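Local coordinates for protein sulfate adenylyltransferase (Allochromatium vinosum, PDB 4DNX) that catalyses the reversible conversion of sulfate and ATP into adenosine 5'-phosphosulfate and diphosphate in sulfur metabolism, at residues E121-A126 / R154-G159; P32-S37 / I99-P104; Q188-Q193 / P256-M261; K194-Q199 / V219-V224; A334-L339 / P349-D354. All coordinates share one frame; numbering follows the deposited sequence. Where two conformers were deposited one is given.

Interactions 1 and 2 belong to the PUA-like region and reach the same mixed sheet; centres lie 16 Å apart, and I157 CD1 packs on I99 CD1 at 3.7 Å. Interactions 3, 4 and 5 belong to the ATP-sulfurylase region. Interaction 4 is nested inside the chain loop closed by interaction 3; their centres are 9 Å apart, and both reach the parallel sheet in which strand 223-230 lies between 195-200 and 260-266. Interaction 5, later in the chain, joins the turn after strand 333-336 to the loop before 356-357 of an antiparallel sheet, its centre 26 Å from that of interaction 4. Interactions 1 and 4, about 40 Å apart between centres, lie on opposite sides of the chain's centre.

Interaction 1. Residues E121-A126 / R154-G159; sequences EQVSDA and RTAISG
R154 sets out with CG anti to its carbonyl carbon (chi1 -61°) and turns CD aside at chi2 (-57°), while D125 also holds CG anti to its own carbonyl carbon; the two side chains meet at about a right angle. In the conformer described, both terminal nitrogens of the guanidinium grip one oxygen, D125 OD1, NH1 at 2.9 Å and NH2 at 3.0 Å. OD1 lies near the guanidinium plane, but the carboxylate plane stands perpendicular to it. NH1 also donates to V123 O at 3.2 Å, the donor tilted from the carbonyl plane, which ties the arginine to the turn leading into helix 125-136, where S124 is the N-cap. Behind this salt bridge runs an antiparallel pairing of strands 119-122 and 155-163 in the PUA-like region: E121 and A156 form a hydrogen-bonded pair, Q122 and T155 a non-hydrogen-bonded one, and V123 N donates to R154 O at 2.8 Å. R154 and T155 both face L87, a classic beta bulge. On the face of Q122 and T155 the side chains lie alongside, a water bonding Q122 OE1 and T155 OG1. On the other face V123 CG2 packs against A156 CB at 4.1 Å, with L86 touching both.

Interaction 2. Residues P32-S37 / I99-P104; sequences PSVIVS and IALRDP
V34 and L101 lie side by side on the more closely packed face of a parallel strand pair, 33-35 against 98-102, with V34 CG2 3.8 Å from L101 CD2. V36 crosses L101 at about a right angle and sets CG1 4.0 Å from the same CD2, so one leucine methyl is shared by two valines. I99 CD1 continues this apolar row toward V34, and I93 touches both. The strands hold register through four backbone bonds, from A100 N to P32 O, V34 N to A100 O, R102 N to V34 O and V36 N to R102 O.

The face of S33, I35 and R102 is looser and more polar. The R102 chain, with CD anti (chi2 -179°) and NE anti (chi3 172°), runs beside S33 and brings NE to S33 OG, a weak bond of 3.2 Å at the guanidinium edge. Its terminal nitrogens find stronger partners in N109 O and the carboxylate of E29. I35 CG1 rests 3.9 Å from R102 CB; I35 and P104 slide past each other, I35 CG2 4.0 Å from P104 CB. An alanine in place of R102 would probably leave E29 without its charged mate and N109 O without this donor, and uncover the flank of S33. One edge of the PUA-like sheet thus joins hydrocarbon packing beneath with a charged side chain above, whose salt bridge to E29 and hydrogen bond to N109 O reach beyond both strands.

Interaction 3. Residues Q188-Q193 / P256-M261; sequences QERGWQ and PPNTVM
W192 NE1 donates to N258 O at 3.0 Å, the donor above the carbonyl plane. The contact joins the end region of helix 180-190 to the start of strand 260-266 in the parallel Rossmann-like sheet; R190 lies in the last turn, and G191, at positive phi, makes the Schellman motif. The N258 amide bonds R190 twice: ND2 donates to R190 O at 3.1 Å, in the carbonyl plane and on a lone pair, and OD1 accepts from R190 NH1. The arginine chain, extended from CG to NE, slides past N258 in the opposite direction. Its NH1 also makes a weak bond to V260 O, while M261 CG lies over one guanidinium face, 3.4 Å from CZ. The strongest polar partner of R190 is E189 of the second subunit, so this corner lies at the dimer interface. R190 CD covers one face of the indole toward its rim, and M261 slides past the ring. A leucine in place of W192 would probably leave N258 O without that donor and open a gap beside M261 and R190. Oblique to the ring, in a Met-aromatic contact, M261 SD stands, in the conformer described, 3.7 Å from W192 CZ3.

Interaction 4. Residues K194-Q199 / V219-V224; sequences KIVAFQ and VEADGV
V196 CG2 is the bump at the centre of this contact, set into the notch formed by A221 CB and V219 CG2. It lies 3.7 Å from A221 CB and 3.9 Å from V219 CG2, and the V196 and V219 side chains cross obliquely. With CG1 anti to the backbone N (chi1 171°), V196 turns its other methyl, CG2, to these two residues. CG1 lies 4.4 Å from V224 CG2, and F198 CB meets that same V224 methyl from farther along the strand. The hollow is deepened by helix 206-219, whose A215 and M216 touch V196. These pieces form a beta-alpha-beta crossover: strand 195-200 leads into helix 206-219, which returns through a Schellman motif at E220 to the parallel strand 223-230.

V196 and V224 form a parallel bridge, V196 N donating to G223 O at 3.0 Å, and V224 CA meets V196 O through a C-H...O contact. Outside the hollow, K194 reaches over the backbone of the turn. Its extended chain drapes CD there, 3.4 Å from V219 O, while the A221 methyl sits 3.7 Å from K194 O. The D222 side chain bends back to K194: OD2 accepts from K194 N at 3.1 Å, on the anti side of the carboxylate, and D222 N donates to K194 O. OD2 also takes the N-H of Q193. Apolar packing therefore fills the side facing the helix, while one carboxylate oxygen receives two successive backbone N-H groups and ties the residues leading into strand 195-200 to the turn at D222.

Interaction 5. Residues A334-L339 / P349-D354; sequences AYSKKL and PDHTPD
S336 OG lies at the edge of the H351 imidazole, in its plane, with NE2 2.8 Å away; either atom could be the donor. The serine hydroxyl is anti to the backbone N (chi1 170°), which turns it toward the ring, and it also accepts from L339 N at 2.9 Å, an ST motif. The oxygen thus joins the histidine to the turn that follows strand 333-336.

K338 comes over a face of the same ring and runs past H351 in the opposite direction. Its CD sits above the ring centre, 4.2 Å from the centroid and only 10° off the normal, a CH-pi contact made by the aliphatic part of the chain. Bends at chi3 and chi4 then carry the amine onward to a salt bridge with D355. L339 approaches with CG at the ring edge, in its plane, and CD1 is 4.0 Å from H351 NE2. On the far side of the imidazole, ND1 gives a weak bond to D350 OD2, so both ring nitrogens have partners and rotation of the ring would probably be restricted. The F356 ring also meets that of H351, the planes about 25° apart.

K337 makes a second, weaker link, NZ to D354 O at 3.2 Å. Most of the touching residues are exposed, with S336 buried beneath them. The loop between strands 341-344 and 356-357 packs on the turn after 333-336, the central strand of this small antiparallel sheet of three, and the serine oxygen of the ST motif is where loop and turn are joined.

Interaction 1. Residues E121-A126 / R154-G159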
# COMPACT_ATOMS: atom_id res chain seq x y z
N GLU A 121 14.21 -12.61 30.74
CA GLU A 121 14.16 -12.05 32.10
C GLU A 121 12.77 -12.23 32.74
O GLU A 121 11.77 -12.13 32.05
CB GLU A 121 14.50 -10.55 32.08
CG GLU A 121 15.91 -10.24 31.52
CD GLU A 121 16.18 -8.74 31.32
OE1 GLU A 121 15.48 -8.14 30.51
OE2 GLU A 121 17.09 -8.19 32.00
N GLN A 122 12.72 -12.48 34.04
CA GLN A 122 11.45 -12.47 34.77
C GLN A 122 11.19 -11.08 35.32
O GLN A 122 12.08 -10.49 35.94
CB GLN A 122 11.51 -13.47 35.94
CG GLN A 122 11.99 -14.84 35.53
CD GLN A 122 11.15 -15.42 34.40
OE1 GLN A 122 9.91 -15.31 34.41
NE2 GLN A 122 11.81 -16.03 33.41
N VAL A 123 9.98 -10.57 35.14
CA VAL A 123 9.60 -9.29 35.68
C VAL A 123 8.90 -9.45 37.04
O VAL A 123 7.94 -10.22 37.16
CB VAL A 123 8.67 -8.55 34.73
CG1 VAL A 123 8.61 -7.09 35.15
CG2 VAL A 123 9.18 -8.70 33.28
N SER A 124 9.39 -8.74 38.06
CA SER A 124 8.81 -8.85 39.42
C SER A 124 7.50 -8.05 39.50
O SER A 124 7.24 -7.18 38.65
CB SER A 124 9.77 -8.35 40.49
OG SER A 124 9.87 -6.92 40.39
N ASP A 125 6.69 -8.34 40.51
CA ASP A 125 5.49 -7.55 40.80
C ASP A 125 5.84 -6.08 40.95
O ASP A 125 5.13 -5.22 40.41
CB ASP A 125 4.77 -8.03 42.07
CG ASP A 125 4.20 -9.44 41.95
OD1 ASP A 125 4.15 -9.99 40.84
OD2 ASP A 125 3.83 -10.00 43.02
N ALA A 126 6.93 -5.79 41.66
CA ALA A 126 7.32 -4.40 41.91
C ALA A 126 7.71 -3.69 40.62
O ALA A 126 7.33 -2.54 40.41
CB ALA A 126 8.44 -4.33 42.94
N ARG A 154 4.85 -12.73 32.60
CA ARG A 154 5.94 -12.02 33.28
C ARG A 154 7.34 -12.39 32.78
O ARG A 154 8.35 -12.00 33.39
CB ARG A 154 5.87 -12.27 34.80
CG ARG A 154 4.58 -11.78 35.46
CD ARG A 154 4.35 -10.29 35.21
NE ARG A 154 3.46 -9.74 36.24
CZ ARG A 154 3.72 -9.68 37.55
NH1 ARG A 154 4.88 -10.11 38.07
NH2 ARG A 154 2.79 -9.17 38.33
N THR A 155 7.43 -13.14 31.67
CA THR A 155 8.72 -13.46 31.08
C THR A 155 8.96 -12.53 29.89
O THR A 155 8.26 -12.60 28.89
CB THR A 155 8.79 -14.94 30.62
OG1 THR A 155 8.59 -15.80 31.75
CG2 THR A 155 10.16 -15.27 30.01
N ALA A 156 9.98 -11.68 30.00
CA ALA A 156 10.31 -10.73 28.92
C ALA A 156 11.43 -11.30 28.06
O ALA A 156 12.49 -11.68 28.59
CB ALA A 156 10.74 -9.41 29.53
N ILE A 157 11.21 -11.38 26.75
CA ILE A 157 12.27 -11.78 25.82
C ILE A 157 12.67 -10.55 25.02
O ILE A 157 11.80 -9.75 24.58
CB ILE A 157 11.85 -12.98 24.94
CG1 ILE A 157 10.64 -12.64 24.08
CG2 ILE A 157 11.47 -14.16 25.87
CD1 ILE A 157 10.35 -13.71 22.98
N SER A 158 13.98 -10.37 24.87
CA SER A 158 14.48 -9.12 24.26
C SER A 158 15.54 -9.40 23.21
O SER A 158 16.16 -10.48 23.23
CB SER A 158 15.05 -8.16 25.33
OG SER A 158 16.03 -8.81 26.15
N GLY A 159 15.69 -8.45 22.29
CA GLY A 159 16.63 -8.62 21.17
C GLY A 159 16.08 -8.09 19.87
O GLY A 159 14.85 -7.78 19.77
O HOH W 1 14.65 -9.59 28.38
O HOH W 2 7.20 -16.00 33.93

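Interaction 2. Residues P32-S37 / I99-P104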
# COMPACT_ATOMS: atom_id res chain seq x y z
N PRO A 32 12.36 -22.81 16.66
CA PRO A 32 11.45 -22.77 17.84
C PRO A 32 10.62 -21.50 17.77
O PRO A 32 11.11 -20.44 17.35
CB PRO A 32 12.40 -22.65 19.04
CG PRO A 32 13.81 -23.00 18.48
CD PRO A 32 13.76 -22.54 17.05
N SER A 33 9.37 -21.56 18.21
CA SER A 33 8.50 -20.41 18.00
C SER A 33 7.59 -20.16 19.20
O SER A 33 7.38 -21.07 20.02
CB SER A 33 7.67 -20.61 16.71
OG SER A 33 6.72 -21.67 16.81
N VAL A 34 7.10 -18.93 19.32
CA VAL A 34 6.14 -18.59 20.39
C VAL A 34 5.08 -17.75 19.73
O VAL A 34 5.39 -17.01 18.81
CB VAL A 34 6.77 -17.78 21.55
CG1 VAL A 34 7.71 -18.67 22.43
CG2 VAL A 34 7.49 -16.53 21.04
N ILE A 35 3.83 -17.87 20.20
CA ILE A 35 2.75 -16.93 19.75
C ILE A 35 2.77 -15.74 20.72
O ILE A 35 2.67 -15.93 21.94
CB ILE A 35 1.36 -17.65 19.74
CG1 ILE A 35 1.34 -18.79 18.69
CG2 ILE A 35 0.23 -16.59 19.58
CD1 ILE A 35 0.39 -19.97 19.08
N VAL A 36 2.93 -14.53 20.19
CA VAL A 36 3.13 -13.36 21.05
C VAL A 36 1.77 -12.71 21.37
O VAL A 36 0.74 -13.11 20.80
CB VAL A 36 4.11 -12.31 20.39
CG1 VAL A 36 5.48 -12.95 20.19
CG2 VAL A 36 3.59 -11.72 19.06
N SER A 37 1.74 -11.74 22.27
CA SER A 37 0.46 -11.02 22.51
C SER A 37 0.12 -10.11 21.34
O SER A 37 0.99 -9.70 20.54
CB SER A 37 0.53 -10.19 23.78
OG SER A 37 1.46 -9.11 23.64
N ILE A 99 14.55 -17.33 17.13
CA ILE A 99 13.21 -17.90 17.27
C ILE A 99 12.26 -17.20 16.30
O ILE A 99 12.59 -16.12 15.77
CB ILE A 99 12.68 -17.75 18.71
CG1 ILE A 99 12.43 -16.26 19.06
CG2 ILE A 99 13.65 -18.43 19.70
CD1 ILE A 99 11.62 -16.03 20.37
N ALA A 100 11.11 -17.81 16.04
CA ALA A 100 10.06 -17.20 15.20
C ALA A 100 8.97 -16.67 16.13
O ALA A 100 8.57 -17.35 17.09
CB ALA A 100 9.46 -18.23 14.21
N LEU A 101 8.53 -15.45 15.88
CA LEU A 101 7.39 -14.84 16.61
C LEU A 101 6.14 -14.99 15.73
O LEU A 101 6.12 -14.54 14.60
CB LEU A 101 7.66 -13.36 16.88
CG LEU A 101 8.95 -12.99 17.61
CD1 LEU A 101 9.00 -11.50 17.87
CD2 LEU A 101 9.14 -13.82 18.93
N ARG A 102 5.09 -15.64 16.26
CA ARG A 102 3.91 -16.00 15.47
C ARG A 102 2.77 -15.05 15.86
O ARG A 102 2.71 -14.61 16.99
CB ARG A 102 3.54 -17.45 15.71
CG ARG A 102 4.54 -18.41 14.97
CD ARG A 102 4.20 -19.87 15.16
NE ARG A 102 5.05 -20.71 14.29
CZ ARG A 102 4.84 -21.00 12.99
NH1 ARG A 102 3.81 -20.48 12.29
NH2 ARG A 102 5.72 -21.77 12.36
N ASP A 103 1.91 -14.74 14.89
CA ASP A 103 0.88 -13.71 14.99
C ASP A 103 -0.38 -14.28 15.70
O ASP A 103 -0.98 -15.22 15.22
CB ASP A 103 0.49 -13.30 13.55
CG ASP A 103 -0.19 -11.97 13.49
OD1 ASP A 103 -0.87 -11.54 14.48
OD2 ASP A 103 -0.04 -11.30 12.42
N PRO A 104 -0.79 -13.64 16.80
CA PRO A 104 -2.02 -14.08 17.49
C PRO A 104 -3.30 -13.70 16.76
O PRO A 104 -4.38 -14.23 17.12
CB PRO A 104 -1.93 -13.34 18.84
CG PRO A 104 -1.27 -12.03 18.52
CD PRO A 104 -0.15 -12.53 17.53

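Interaction 3. Residues Q188-Q193 / P256-M261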
# COMPACT_ATOMS: atom_id res chain seq x y z
N GLN A 188 7.21 13.66 0.12
CA GLN A 188 8.36 14.22 -0.56
C GLN A 188 8.01 14.57 -1.96
O GLN A 188 8.26 15.70 -2.46
CB GLN A 188 9.48 13.19 -0.59
CG GLN A 188 10.44 13.41 0.47
CD GLN A 188 11.64 14.14 -0.03
OE1 GLN A 188 11.54 15.01 -0.90
NE2 GLN A 188 12.80 13.79 0.52
N GLU A 189 7.40 13.61 -2.63
CA GLU A 189 7.19 13.81 -4.02
C GLU A 189 6.07 14.80 -4.30
O GLU A 189 6.19 15.59 -5.25
CB GLU A 189 6.98 12.48 -4.74
CG GLU A 189 7.27 12.59 -6.24
CD GLU A 189 6.17 13.37 -6.94
OE1 GLU A 189 5.02 13.23 -6.43
OE2 GLU A 189 6.42 14.14 -7.90
N ARG A 190 5.05 14.81 -3.44
CA ARG A 190 3.90 15.72 -3.62
C ARG A 190 4.33 17.18 -3.41
O ARG A 190 3.58 18.13 -3.70
CB ARG A 190 2.77 15.33 -2.65
CG ARG A 190 1.95 14.08 -3.05
CD ARG A 190 0.76 14.18 -2.18
NE ARG A 190 -0.12 13.05 -2.08
CZ ARG A 190 -1.42 13.20 -1.96
NH1 ARG A 190 -1.98 14.43 -2.01
NH2 ARG A 190 -2.18 12.13 -1.87
N GLY A 191 5.53 17.36 -2.90
CA GLY A 191 6.13 18.70 -2.72
C GLY A 191 5.81 19.45 -1.43
O GLY A 191 6.12 20.65 -1.30
N TRP A 192 5.14 18.77 -0.50
CA TRP A 192 4.71 19.41 0.75
C TRP A 192 5.90 19.70 1.67
O TRP A 192 6.74 18.79 1.90
CB TRP A 192 3.73 18.50 1.49
CG TRP A 192 2.43 18.27 0.79
CD1 TRP A 192 1.97 18.86 -0.38
CD2 TRP A 192 1.40 17.39 1.23
NE1 TRP A 192 0.71 18.37 -0.69
CE2 TRP A 192 0.33 17.49 0.30
CE3 TRP A 192 1.28 16.52 2.34
CZ2 TRP A 192 -0.87 16.74 0.45
CZ3 TRP A 192 0.07 15.77 2.48
CH2 TRP A 192 -0.97 15.89 1.55
N GLN A 193 5.97 20.95 2.18
CA GLN A 193 7.03 21.41 3.10
C GLN A 193 6.59 21.45 4.57
O GLN A 193 7.39 21.20 5.47
CB GLN A 193 7.45 22.84 2.74
CG GLN A 193 7.79 23.09 1.29
CD GLN A 193 9.18 22.63 0.96
OE1 GLN A 193 9.63 21.57 1.41
NE2 GLN A 193 9.87 23.42 0.16
N PRO A 256 -8.88 21.57 -1.36
CA PRO A 256 -8.24 21.91 -2.64
C PRO A 256 -7.40 20.75 -3.20
O PRO A 256 -7.07 19.81 -2.48
CB PRO A 256 -7.34 23.10 -2.29
CG PRO A 256 -7.72 23.53 -0.92
CD PRO A 256 -8.35 22.36 -0.24
N PRO A 257 -7.03 20.82 -4.47
CA PRO A 257 -6.15 19.79 -5.07
C PRO A 257 -4.81 19.62 -4.35
O PRO A 257 -4.18 20.59 -3.93
CB PRO A 257 -5.89 20.31 -6.48
CG PRO A 257 -7.00 21.23 -6.74
CD PRO A 257 -7.34 21.88 -5.45
N ASN A 258 -4.38 18.37 -4.25
CA ASN A 258 -3.10 18.02 -3.63
C ASN A 258 -2.93 18.57 -2.20
O ASN A 258 -1.90 19.19 -1.88
CB ASN A 258 -1.93 18.45 -4.53
CG ASN A 258 -0.60 17.85 -4.04
OD1 ASN A 258 -0.61 16.72 -3.51
ND2 ASN A 258 0.51 18.58 -4.17
N THR A 259 -3.97 18.40 -1.36
CA THR A 259 -3.86 18.83 0.05
C THR A 259 -4.15 17.73 1.04
O THR A 259 -3.94 17.94 2.22
CB THR A 259 -4.79 20.05 0.35
OG1 THR A 259 -6.15 19.68 0.10
CG2 THR A 259 -4.41 21.21 -0.51
N VAL A 260 -4.62 16.56 0.59
CA VAL A 260 -4.98 15.49 1.55
C VAL A 260 -4.32 14.16 1.16
O VAL A 260 -4.29 13.84 -0.03
CB VAL A 260 -6.51 15.27 1.61
CG1 VAL A 260 -6.87 14.13 2.62
CG2 VAL A 260 -7.22 16.57 1.97
N MET A 261 -3.78 13.44 2.16
CA MET A 261 -3.35 12.07 2.01
C MET A 261 -4.12 11.21 3.00
O MET A 261 -4.03 11.44 4.18
CB MET A 261 -1.86 11.95 2.36
CG MET A 261 -0.94 12.21 1.25
SD MET A 261 0.77 12.21 1.87
CE MET A 261 0.86 10.56 2.56

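Interaction 4. Residues K194-Q199 / V219-V224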
# COMPACT_ATOMS: atom_id res chain seq x y z
N LYS A 194 5.31 21.77 4.80
CA LYS A 194 4.74 21.70 6.14
C LYS A 194 3.52 20.80 6.02
O LYS A 194 2.72 20.90 5.07
CB LYS A 194 4.38 23.09 6.67
CG LYS A 194 5.65 23.86 7.04
CD LYS A 194 5.33 25.28 7.46
CE LYS A 194 6.59 25.97 7.98
NZ LYS A 194 6.42 27.45 8.06
N ILE A 195 3.39 19.88 6.97
CA ILE A 195 2.37 18.82 6.86
C ILE A 195 1.73 18.61 8.23
O ILE A 195 2.45 18.33 9.21
CB ILE A 195 3.03 17.45 6.41
CG1 ILE A 195 3.82 17.63 5.09
CG2 ILE A 195 1.97 16.36 6.28
CD1 ILE A 195 5.28 18.00 5.30
N VAL A 196 0.39 18.76 8.32
CA VAL A 196 -0.34 18.49 9.58
C VAL A 196 -0.78 17.03 9.61
O VAL A 196 -1.21 16.52 8.58
CB VAL A 196 -1.60 19.38 9.62
CG1 VAL A 196 -2.53 18.99 10.80
CG2 VAL A 196 -1.22 20.87 9.67
N ALA A 197 -0.67 16.34 10.75
CA ALA A 197 -1.20 14.96 10.83
C ALA A 197 -2.43 14.99 11.75
O ALA A 197 -2.43 15.73 12.79
CB ALA A 197 -0.11 14.02 11.44
N PHE A 198 -3.45 14.21 11.39
CA PHE A 198 -4.69 14.10 12.16
C PHE A 198 -5.06 12.63 12.26
O PHE A 198 -5.23 11.99 11.23
CB PHE A 198 -5.84 14.88 11.46
CG PHE A 198 -7.19 14.75 12.17
CD1 PHE A 198 -7.39 15.41 13.39
CD2 PHE A 198 -8.22 13.96 11.63
CE1 PHE A 198 -8.64 15.29 14.06
CE2 PHE A 198 -9.48 13.86 12.32
CZ PHE A 198 -9.64 14.52 13.48
N GLN A 199 -5.26 12.13 13.49
CA GLN A 199 -5.66 10.73 13.70
C GLN A 199 -7.19 10.60 13.77
O GLN A 199 -7.84 11.41 14.44
CB GLN A 199 -5.06 10.21 15.04
CG GLN A 199 -5.49 8.79 15.38
CD GLN A 199 -4.69 8.18 16.53
OE1 GLN A 199 -3.48 8.39 16.65
NE2 GLN A 199 -5.38 7.43 17.40
N VAL A 219 -0.60 27.08 10.63
CA VAL A 219 0.82 26.74 10.54
C VAL A 219 1.34 26.84 9.10
O VAL A 219 2.50 26.48 8.83
CB VAL A 219 1.11 25.34 11.17
CG1 VAL A 219 0.38 25.19 12.52
CG2 VAL A 219 0.72 24.19 10.20
N GLU A 220 0.49 27.36 8.21
CA GLU A 220 0.73 27.49 6.76
C GLU A 220 1.11 26.16 6.12
O GLU A 220 2.07 26.09 5.34
CB GLU A 220 1.80 28.57 6.49
CG GLU A 220 1.28 29.99 6.66
CD GLU A 220 2.39 31.02 6.93
OE1 GLU A 220 2.05 32.16 7.32
OE2 GLU A 220 3.59 30.70 6.76
N ALA A 221 0.37 25.10 6.46
CA ALA A 221 0.65 23.76 5.91
C ALA A 221 0.25 23.62 4.45
O ALA A 221 -0.72 24.23 3.94
CB ALA A 221 -0.04 22.70 6.72
N ASP A 222 0.98 22.76 3.76
CA ASP A 222 0.69 22.42 2.38
C ASP A 222 -0.26 21.24 2.26
O ASP A 222 -0.89 21.02 1.21
CB ASP A 222 2.03 22.03 1.73
CG ASP A 222 3.00 23.19 1.66
OD1 ASP A 222 2.62 24.24 1.11
OD2 ASP A 222 4.11 23.05 2.21
N GLY A 223 -0.38 20.46 3.33
CA GLY A 223 -1.23 19.29 3.26
C GLY A 223 -1.50 18.72 4.64
O GLY A 223 -0.84 19.11 5.61
N VAL A 224 -2.49 17.82 4.69
CA VAL A 224 -2.82 17.03 5.90
C VAL A 224 -2.77 15.53 5.57
O VAL A 224 -3.22 15.09 4.51
CB VAL A 224 -4.20 17.39 6.46
CG1 VAL A 224 -5.32 17.20 5.41
CG2 VAL A 224 -4.53 16.56 7.72

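Interaction 5. Residues A334-L339 / P349-D354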
# COMPACT_ATOMS: atom_id res chain seq x y z
N ALA A 334 -17.65 24.69 17.44
CA ALA A 334 -19.08 24.93 17.31
C ALA A 334 -19.24 25.71 16.01
O ALA A 334 -18.26 26.21 15.47
CB ALA A 334 -19.62 25.74 18.47
N TYR A 335 -20.47 25.77 15.49
CA TYR A 335 -20.75 26.57 14.33
C TYR A 335 -21.10 27.95 14.86
O TYR A 335 -22.00 28.10 15.69
CB TYR A 335 -21.97 26.02 13.56
CG TYR A 335 -22.33 26.84 12.33
CD1 TYR A 335 -21.66 26.63 11.13
CD2 TYR A 335 -23.35 27.79 12.38
CE1 TYR A 335 -21.99 27.37 9.98
CE2 TYR A 335 -23.68 28.54 11.25
CZ TYR A 335 -22.98 28.31 10.06
OH TYR A 335 -23.34 29.05 8.95
N SER A 336 -20.37 28.95 14.38
CA SER A 336 -20.67 30.35 14.69
C SER A 336 -21.71 30.91 13.74
O SER A 336 -21.47 30.95 12.52
CB SER A 336 -19.42 31.23 14.55
OG SER A 336 -19.80 32.60 14.65
N LYS A 337 -22.84 31.35 14.28
CA LYS A 337 -23.88 31.97 13.49
C LYS A 337 -23.37 33.31 12.96
O LYS A 337 -23.75 33.73 11.86
CB LYS A 337 -25.10 32.24 14.35
CG LYS A 337 -25.85 30.98 14.76
CD LYS A 337 -27.16 31.37 15.41
CE LYS A 337 -27.32 30.65 16.72
NZ LYS A 337 -28.55 31.11 17.38
N LYS A 338 -22.55 33.99 13.77
CA LYS A 338 -22.05 35.32 13.40
C LYS A 338 -21.07 35.24 12.24
O LYS A 338 -21.08 36.12 11.36
CB LYS A 338 -21.38 36.01 14.58
CG LYS A 338 -22.34 36.59 15.60
CD LYS A 338 -21.56 37.18 16.78
CE LYS A 338 -22.08 38.53 17.16
NZ LYS A 338 -22.33 38.63 18.63
N LEU A 339 -20.22 34.21 12.23
CA LEU A 339 -19.17 34.08 11.20
C LEU A 339 -19.55 33.17 10.03
O LEU A 339 -18.89 33.19 8.98
CB LEU A 339 -17.84 33.61 11.83
CG LEU A 339 -17.33 34.47 13.01
CD1 LEU A 339 -16.15 33.77 13.70
CD2 LEU A 339 -16.99 35.91 12.60
N PRO A 349 -13.70 34.82 21.43
CA PRO A 349 -14.06 35.30 22.77
C PRO A 349 -15.11 36.42 22.74
O PRO A 349 -15.68 36.75 23.78
CB PRO A 349 -12.72 35.82 23.33
CG PRO A 349 -11.66 35.47 22.30
CD PRO A 349 -12.40 35.38 21.01
N ASP A 350 -15.35 36.98 21.55
CA ASP A 350 -16.34 38.05 21.34
C ASP A 350 -17.77 37.50 21.31
O ASP A 350 -18.73 38.25 21.37
CB ASP A 350 -16.03 38.80 20.03
CG ASP A 350 -15.52 37.87 18.93
OD1 ASP A 350 -14.33 37.46 18.96
OD2 ASP A 350 -16.30 37.53 18.03
N HIS A 351 -17.90 36.17 21.22
CA HIS A 351 -19.19 35.49 21.16
C HIS A 351 -19.77 35.20 22.55
O HIS A 351 -19.03 34.94 23.50
CB HIS A 351 -19.06 34.15 20.41
CG HIS A 351 -18.81 34.29 18.93
ND1 HIS A 351 -18.02 35.28 18.39
CD2 HIS A 351 -19.21 33.51 17.89
CE1 HIS A 351 -17.96 35.12 17.08
NE2 HIS A 351 -18.67 34.06 16.75
N THR A 352 -21.09 35.24 22.63
CA THR A 352 -21.86 34.73 23.76
C THR A 352 -22.25 33.28 23.42
O THR A 352 -22.11 32.87 22.26
CB THR A 352 -23.14 35.58 23.99
OG1 THR A 352 -23.81 35.79 22.74
CG2 THR A 352 -22.81 36.94 24.60
N PRO A 353 -22.71 32.49 24.40
CA PRO A 353 -23.12 31.11 24.10
C PRO A 353 -24.20 31.02 23.02
O PRO A 353 -24.18 30.08 22.22
CB PRO A 353 -23.66 30.59 25.45
CG PRO A 353 -23.64 31.75 26.39
CD PRO A 353 -22.63 32.72 25.85
N ASP A 354 -25.10 32.00 22.97
CA ASP A 354 -26.18 32.01 21.97
C ASP A 354 -25.70 32.24 20.53
O ASP A 354 -26.46 32.05 19.58
CB ASP A 354 -27.27 33.04 22.33
CG ASP A 354 -26.94 33.84 23.59
OD1 ASP A 354 -26.84 33.24 24.68
OD2 ASP A 354 -26.80 35.08 23.49